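Local structure of lipoteichoic acid primase (Listeria monocytogenes, 4UOP) at residues Lys308-Arg316 and Met377-Met388. The protein is an enzyme of the sulfatase-like superfamily whose extracellular catalytic domain binds a magnesium ion. Numbering follows the deposited sequence.
Sequences KAEPADDYR and MPEGSYFTNSYM
Phe383 lays one end of its ring against both Ala312 and Tyr315, CE1 mostly on the alanine, CE2 and CZ on the tyrosine. Phe383 CE1 comes within 3.6 Å of Ala312 CA and also meets the methyl group, while Phe383 CZ lies 3.8 Å from Tyr315 CD2, which sits near the plane of the Phe383 ring. The two aromatic side chains cross at about a right angle, and Phe383 stacks with Phe100 as well. Tyr315 has its own overlap: Pro311, four residues earlier and just ahead of the helical turn, is preceded by a cis peptide bond and places CG 3.8 Å above one face of the tyrosine ring, toward the rim. The same proline ring presents CG to the Met377 sulfur, Pro311 CG to Met377 SD at 3.8 Å. With its chain bent at the last torsion (chi3 70°), Met377 brings CE against Pro311 CD, and its sulfur makes an oblique Met-aromatic contact 5.2 Å from the centroid of the Tyr315 ring. The example illustrates how a short helical turn can be seated on a sheet by apolar packing: residues 312-315, within the sulfatase-family region, rest on neighbouring strands 381-383 and 387-390 of a five-stranded antiparallel sheet. Met388 supplies the second strand's share. With chi1 near 68°, Met388 sets CG against Ala309 CB (3.8 Å); farther along, Met388 SD approaches Glu310 O at 3.6 Å and the bent end carries CE to Pro311 CD. Polar groups are tied down around this apolar seam. Tyr315 OH is hydrogen-bonded to Thr376 OG1, just ahead of Met377, giving the ring a polar tether beside its sulfur contact. At the hairpin between the strands, Thr384 OG1 accepts hydrogen bonds from the backbone N of Ser386 (an ST turn) and of Tyr387 (an ST motif).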
loop_
_atom_site.group_PDB
_atom_site.type_symbol
_atom_site.label_atom_id
_atom_site.label_comp_id
_atom_site.label_asym_id
_atom_site.label_seq_id
_atom_site.Cartn_x
_atom_site.Cartn_y
_atom_site.Cartn_z
ATOM N N LYS B 308 -14.426 14.371 17.168
ATOM C CA LYS B 308 -13.516 15.481 16.933
ATOM C C LYS B 308 -12.085 14.976 16.971
ATOM O O LYS B 308 -11.259 15.452 17.755
ATOM C CB LYS B 308 -13.754 16.609 17.948
ATOM C CG LYS B 308 -15.105 17.277 17.778
ATOM C CD LYS B 308 -15.261 18.474 18.708
ATOM C CE LYS B 308 -16.719 18.874 18.879
ATOM N NZ LYS B 308 -16.867 20.028 19.813
ATOM N N ALA B 309 -11.808 14.009 16.099
ATOM C CA ALA B 309 -10.487 13.467 15.918
ATOM C C ALA B 309 -10.452 12.951 14.498
ATOM O O ALA B 309 -11.440 12.390 14.028
ATOM C CB ALA B 309 -10.237 12.340 16.905
ATOM N N GLU B 310 -9.350 13.169 13.795
ATOM C CA GLU B 310 -9.210 12.628 12.451
ATOM C C GLU B 310 -8.014 11.681 12.401
ATOM O O GLU B 310 -7.014 11.899 13.080
ATOM C CB GLU B 310 -9.138 13.733 11.376
ATOM C CG GLU B 310 -10.439 14.531 11.187
ATOM C CD GLU B 310 -11.535 13.884 10.302
ATOM O OE1 GLU B 310 -11.612 12.624 10.101
ATOM O OE2 GLU B 310 -12.376 14.685 9.794
ATOM N N PRO B 311 -8.121 10.602 11.608
ATOM C CA PRO B 311 -9.208 10.343 10.654
ATOM C C PRO B 311 -10.418 9.594 11.213
ATOM O O PRO B 311 -11.232 9.090 10.431
ATOM C CB PRO B 311 -8.514 9.508 9.593
ATOM C CG PRO B 311 -7.560 8.687 10.386
ATOM C CD PRO B 311 -7.057 9.594 11.481
ATOM N N ALA B 312 -10.551 9.545 12.542
ATOM C CA ALA B 312 -11.616 8.808 13.183
ATOM C C ALA B 312 -12.980 9.168 12.631
ATOM O O ALA B 312 -13.768 8.276 12.321
ATOM C CB ALA B 312 -11.596 9.019 14.699
ATOM N N ASP B 313 -13.276 10.455 12.496
ATOM C CA ASP B 313 -14.624 10.828 12.094
ATOM C C ASP B 313 -14.978 10.273 10.720
ATOM O O ASP B 313 -16.051 9.722 10.563
ATOM C CB ASP B 313 -14.865 12.327 12.079
ATOM C CG ASP B 313 -16.347 12.657 12.061
ATOM O OD1 ASP B 313 -17.111 12.072 12.871
ATOM O OD2 ASP B 313 -16.769 13.484 11.224
ATOM N N ASP B 314 -14.081 10.432 9.742
ATOM C CA ASP B 314 -14.320 9.947 8.374
ATOM C C ASP B 314 -14.310 8.440 8.248
ATOM O O ASP B 314 -15.000 7.885 7.406
ATOM C CB ASP B 314 -13.271 10.504 7.400
ATOM C CG ASP B 314 -13.506 11.969 7.047
ATOM O OD1 ASP B 314 -14.618 12.493 7.242
ATOM O OD2 ASP B 314 -12.566 12.576 6.525
ATOM N N TYR B 315 -13.566 7.762 9.115
ATOM C CA TYR B 315 -13.478 6.314 9.027
ATOM C C TYR B 315 -14.742 5.603 9.512
ATOM O O TYR B 315 -14.862 4.397 9.378
ATOM C CB TYR B 315 -12.247 5.817 9.790
ATOM C CG TYR B 315 -10.949 5.926 9.020
ATOM C CD1 TYR B 315 -10.747 6.929 8.086
ATOM C CD2 TYR B 315 -9.905 5.050 9.260
ATOM C CE1 TYR B 315 -9.549 7.049 7.396
ATOM C CE2 TYR B 315 -8.697 5.167 8.586
ATOM C CZ TYR B 315 -8.527 6.174 7.657
ATOM O OH TYR B 315 -7.343 6.327 6.972
ATOM N N ARG B 316 -15.693 6.346 10.074
ATOM C CA ARG B 316 -16.958 5.751 10.434
ATOM C C ARG B 316 -17.769 5.414 9.188
ATOM O O ARG B 316 -17.948 6.263 8.297
ATOM C CB ARG B 316 -17.774 6.668 11.351
ATOM C CG ARG B 316 -17.050 7.178 12.602
ATOM C CD ARG B 316 -17.529 8.571 13.011
ATOM N NE ARG B 316 -18.894 8.519 13.340
ATOM C CZ ARG B 316 -19.796 9.477 13.163
ATOM N NH1 ARG B 316 -19.529 10.681 12.659
ATOM N NH2 ARG B 316 -21.003 9.195 13.549
ATOM N N MET B 377 -2.697 4.711 8.584
ATOM C CA MET B 377 -2.236 5.108 9.914
ATOM C C MET B 377 -1.105 4.175 10.298
ATOM O O MET B 377 -1.083 3.033 9.851
ATOM C CB MET B 377 -3.363 4.969 10.945
ATOM C CG MET B 377 -4.617 5.727 10.566
ATOM S SD MET B 377 -5.898 5.618 11.832
ATOM C CE MET B 377 -5.191 6.600 13.147
ATOM N N PRO B 378 -0.174 4.642 11.137
ATOM C CA PRO B 378 0.897 3.730 11.546
ATOM C C PRO B 378 0.421 2.573 12.410
ATOM O O PRO B 378 -0.578 2.694 13.124
ATOM C CB PRO B 378 1.863 4.628 12.333
ATOM C CG PRO B 378 1.105 5.851 12.672
ATOM C CD PRO B 378 0.048 6.017 11.627
ATOM N N GLU B 379 1.154 1.467 12.346
ATOM C CA GLU B 379 0.825 0.251 13.086
ATOM C C GLU B 379 0.766 0.582 14.572
ATOM O O GLU B 379 1.650 1.261 15.093
ATOM C CB GLU B 379 1.887 -0.836 12.856
ATOM C CG GLU B 379 2.181 -1.158 11.391
ATOM C CD GLU B 379 1.478 -2.397 10.879
ATOM O OE1 GLU B 379 1.491 -3.427 11.588
ATOM O OE2 GLU B 379 0.933 -2.356 9.751
ATOM N N GLY B 380 -0.263 0.081 15.250
ATOM C CA GLY B 380 -0.489 0.385 16.657
ATOM C C GLY B 380 -1.541 1.467 16.858
ATOM O O GLY B 380 -1.940 1.736 17.988
ATOM N N SER B 381 -1.954 2.120 15.769
ATOM C CA SER B 381 -3.075 3.031 15.819
ATOM C C SER B 381 -4.356 2.256 16.078
ATOM O O SER B 381 -4.520 1.152 15.558
ATOM C CB SER B 381 -3.235 3.754 14.482
ATOM O OG SER B 381 -2.125 4.549 14.169
ATOM N N TYR B 382 -5.278 2.845 16.842
ATOM C CA TYR B 382 -6.575 2.207 17.099
ATOM C C TYR B 382 -7.661 3.193 17.523
ATOM O O TYR B 382 -7.367 4.292 18.028
ATOM C CB TYR B 382 -6.436 1.099 18.152
ATOM C CG TYR B 382 -5.992 1.600 19.491
ATOM C CD1 TYR B 382 -6.906 2.083 20.403
ATOM C CD2 TYR B 382 -4.641 1.604 19.849
ATOM C CE1 TYR B 382 -6.508 2.558 21.637
ATOM C CE2 TYR B 382 -4.232 2.084 21.084
ATOM C CZ TYR B 382 -5.172 2.548 21.975
ATOM O OH TYR B 382 -4.799 3.033 23.204
ATOM N N PHE B 383 -8.909 2.775 17.335
ATOM C CA PHE B 383 -10.088 3.522 17.774
ATOM C C PHE B 383 -10.807 2.786 18.899
ATOM O O PHE B 383 -11.039 1.594 18.783
ATOM C CB PHE B 383 -11.108 3.659 16.647
ATOM C CG PHE B 383 -10.580 4.282 15.393
ATOM C CD1 PHE B 383 -9.907 5.482 15.423
ATOM C CD2 PHE B 383 -10.832 3.694 14.162
ATOM C CE1 PHE B 383 -9.453 6.072 14.246
ATOM C CE2 PHE B 383 -10.392 4.273 12.987
ATOM C CZ PHE B 383 -9.693 5.463 13.027
ATOM N N THR B 384 -11.176 3.494 19.973
ATOM C CA THR B 384 -12.040 2.926 21.015
ATOM C C THR B 384 -13.408 3.593 20.961
ATOM O O THR B 384 -13.679 4.361 20.036
ATOM C CB THR B 384 -11.436 3.065 22.429
ATOM O OG1 THR B 384 -11.651 4.388 22.925
ATOM C CG2 THR B 384 -9.965 2.738 22.427
ATOM N N ASN B 385 -14.262 3.336 21.948
ATOM C CA ASN B 385 -15.526 4.069 22.035
ATOM C C ASN B 385 -15.428 5.516 22.544
ATOM O O ASN B 385 -16.412 6.254 22.480
ATOM C CB ASN B 385 -16.568 3.310 22.870
ATOM C CG ASN B 385 -16.136 3.089 24.311
ATOM O OD1 ASN B 385 -15.449 3.903 24.903
ATOM N ND2 ASN B 385 -16.547 1.968 24.876
ATOM N N SER B 386 -14.258 5.932 23.010
ATOM C CA SER B 386 -14.102 7.292 23.504
ATOM C C SER B 386 -12.868 8.035 23.019
ATOM O O SER B 386 -12.786 9.247 23.209
ATOM C CB SER B 386 -14.109 7.269 25.032
ATOM O OG SER B 386 -12.937 6.633 25.501
ATOM N N TYR B 387 -11.900 7.349 22.411
ATOM C CA TYR B 387 -10.698 8.035 21.929
ATOM C C TYR B 387 -9.979 7.253 20.837
ATOM O O TYR B 387 -10.225 6.061 20.659
ATOM C CB TYR B 387 -9.740 8.325 23.082
ATOM C CG TYR B 387 -8.981 7.114 23.590
ATOM C CD1 TYR B 387 -9.496 6.321 24.594
ATOM C CD2 TYR B 387 -7.754 6.772 23.046
ATOM C CE1 TYR B 387 -8.816 5.198 25.043
ATOM C CE2 TYR B 387 -7.064 5.654 23.490
ATOM C CZ TYR B 387 -7.603 4.879 24.488
ATOM O OH TYR B 387 -6.920 3.775 24.943
ATOM N N MET B 388 -9.123 7.948 20.094
ATOM C CA MET B 388 -8.225 7.325 19.134
ATOM C C MET B 388 -6.782 7.536 19.565
ATOM O O MET B 388 -6.451 8.560 20.163
ATOM C CB MET B 388 -8.441 7.868 17.712
ATOM C CG MET B 388 -8.056 9.299 17.415
ATOM S SD MET B 388 -7.767 9.529 15.630
ATOM C CE MET B 388 -6.153 8.826 15.434
#